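Local coordinates for molybdenum cofactor carrier protein (Chlamydomonas reinhardtii, PDB 2IZ6) that probably binds the molybdenum cofactor and carries it in the cell until it is handed on to molybdenum enzymes, at residues 134-139 against 153-158. Numbering follows the deposited sequence. Where two conformers were deposited one is given.
Sequences VVLLGT and GLVHVA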
loop_
_atom_site.group_PDB
_atom_site.type_symbol
_atom_site.label_atom_id
_atom_site.label_comp_id
_atom_site.label_asym_id
_atom_site.label_seq_id
_atom_site.Cartn_x
_atom_site.Cartn_y
_atom_site.Cartn_z
ATOM N N VAL A 134 22.270 1.315 -4.995
ATOM C CA VAL A 134 21.770 2.483 -5.696
ATOM C C VAL A 134 22.903 3.258 -6.425
ATOM O O VAL A 134 23.997 3.478 -5.882
ATOM C CB VAL A 134 21.007 3.432 -4.717
ATOM C CG1 VAL A 134 20.492 4.674 -5.458
ATOM C CG2 VAL A 134 19.819 2.766 -4.028
ATOM N N VAL A 135 22.616 3.654 -7.638
ATOM C CA VAL A 135 23.493 4.508 -8.423
ATOM C C VAL A 135 22.974 5.951 -8.568
ATOM O O VAL A 135 21.829 6.125 -8.951
ATOM C CB VAL A 135 23.776 3.904 -9.819
ATOM C CG1 VAL A 135 24.728 4.771 -10.599
ATOM C CG2 VAL A 135 24.374 2.527 -9.726
ATOM N N LEU A 136 23.751 6.931 -8.094
ATOM C CA LEU A 136 23.346 8.314 -8.111
ATOM C C LEU A 136 24.037 9.029 -9.240
ATOM O O LEU A 136 25.253 9.217 -9.207
ATOM C CB LEU A 136 23.713 8.961 -6.769
ATOM C CG LEU A 136 23.111 8.357 -5.502
ATOM C CD1 LEU A 136 23.586 9.179 -4.254
ATOM C CD2 LEU A 136 21.610 8.277 -5.570
ATOM N N LEU A 137 23.238 9.508 -10.195
ATOM C CA LEU A 137 23.729 10.202 -11.406
ATOM C C LEU A 137 23.096 11.598 -11.439
ATOM O O LEU A 137 21.891 11.751 -11.391
ATOM C CB LEU A 137 23.390 9.425 -12.673
ATOM C CG LEU A 137 23.724 10.110 -14.027
ATOM C CD1 LEU A 137 25.211 10.292 -14.103
ATOM C CD2 LEU A 137 23.172 9.235 -15.198
ATOM N N GLY A 138 23.942 12.592 -11.501
ATOM C CA GLY A 138 23.485 13.992 -11.620
ATOM C C GLY A 138 22.773 14.527 -10.406
ATOM O O GLY A 138 21.910 15.411 -10.518
ATOM N N THR A 139 23.101 13.973 -9.234
ATOM C CA THR A 139 22.574 14.453 -7.947
ATOM C C THR A 139 23.610 15.454 -7.368
ATOM O O THR A 139 24.765 15.405 -7.676
ATOM C CB THR A 139 22.192 13.291 -6.966
ATOM O OG1 THR A 139 23.346 12.631 -6.410
ATOM C CG2 THR A 139 21.312 12.237 -7.673
ATOM N N GLY A 153 28.397 1.217 1.471
ATOM C CA GLY A 153 28.633 0.049 0.662
ATOM C C GLY A 153 27.659 -0.132 -0.475
ATOM O O GLY A 153 27.912 -0.891 -1.381
ATOM N N LEU A 154 26.515 0.515 -0.392
ATOM C CA LEU A 154 25.451 0.325 -1.402
ATOM C C LEU A 154 25.260 1.518 -2.312
ATOM O O LEU A 154 24.506 1.391 -3.231
ATOM C CB LEU A 154 24.101 0.042 -0.685
ATOM C CG LEU A 154 23.974 -1.348 0.018
ATOM C CD1 LEU A 154 22.674 -1.515 0.758
ATOM C CD2 LEU A 154 24.106 -2.375 -0.969
ATOM N N VAL A 155 25.933 2.653 -2.043
ATOM C CA VAL A 155 25.716 3.897 -2.807
ATOM C C VAL A 155 26.880 4.110 -3.747
ATOM O O VAL A 155 28.021 4.125 -3.355
ATOM C CB VAL A 155 25.532 5.068 -1.847
ATOM C CG1 VAL A 155 25.426 6.380 -2.576
ATOM C CG2 VAL A 155 24.265 4.911 -1.099
ATOM N N HIS A 156 26.575 4.218 -5.032
ATOM C CA HIS A 156 27.555 4.357 -6.082
ATOM C C HIS A 156 27.277 5.710 -6.749
ATOM O O HIS A 156 26.213 5.971 -7.285
ATOM C CB HIS A 156 27.505 3.233 -7.095
ATOM C CG HIS A 156 27.719 1.884 -6.503
ATOM N ND1 HIS A 156 26.730 1.178 -5.838
ATOM C CD2 HIS A 156 28.822 1.107 -6.490
ATOM C CE1 HIS A 156 27.244 0.027 -5.417
ATOM N NE2 HIS A 156 28.508 -0.025 -5.772
ATOM N N VAL A 157 28.234 6.582 -6.656
ATOM C CA VAL A 157 28.101 7.881 -7.285
ATOM C C VAL A 157 28.701 7.800 -8.693
ATOM O O VAL A 157 29.878 7.458 -8.862
ATOM C CB VAL A 157 28.764 8.969 -6.383
ATOM C CG1 VAL A 157 28.768 10.251 -7.062
ATOM C CG2 VAL A 157 28.023 9.103 -5.106
ATOM N N ALA A 158 27.940 8.204 -9.699
ATOM C CA ALA A 158 28.378 8.099 -11.106
ATOM C C ALA A 158 28.539 9.482 -11.661
ATOM O O ALA A 158 27.703 10.342 -11.459
ATOM C CB ALA A 158 27.414 7.335 -11.898
HETATM O O HOH W 1 26.787 12.875 -11.669
#
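Four backbone hydrogen bonds join strand 134-137 to strand 155-158 in parallel register, with Val-135 level with His-156 and Leu-136 with Val-157. Val-134 and Leu-136 turn both their N-H and their C=O to the neighbouring strand. Val-134 N gives a nearly straight bond of 2.8 Å to Leu-154 O, and its carbonyl accepts His-156 N; His-156 O then takes Leu-136 N, and all three donors lie almost along the C=O axis. The last bond, Ala-158 N to Leu-136 O at 2.9 Å, is straight at the hydrogen (175°), but its donor stands above the carbonyl plane. Beyond it a water continues the connection, accepting from Gly-138 N and donating to Ala-158 O at 2.7 Å, where segment 134-139 leaves its strand at Gly-138.

Side chains meet on both faces. On one, Leu-136 has CG anti to its carbonyl carbon (chi1 -59°) and crosses Val-155 obliquely, its CD1 lying 3.7 Å from Val-155 CG1. On the other, Val-135 carries CG1 anti to the backbone N (chi1 -178°) and rests it 3.9 Å from Ala-158 CB, while its CG2 faces His-156 CB at 4.2 Å. The imidazole of His-156 is turned so that Val-134 O lies at its edge, in the ring plane and 3.6 Å from ND1, a contact rather than a hydrogen bond.

Helix 161-173 packs over Val-135, His-156 and Ala-158, whereas helices 141-150 and 118-129 meet the face of Val-134, Leu-136 and Val-155. Val-135 and Leu-137 use their own backbone groups to bond strand 110-114 and Gly-115 just after it, so strand 134-137 is held from both sides. Strand 155-158 is an outermost strand within the chain, and helix 141-150 links the pair as a beta-alpha-beta crossover of a Rossmann-like parallel alpha/beta sheet.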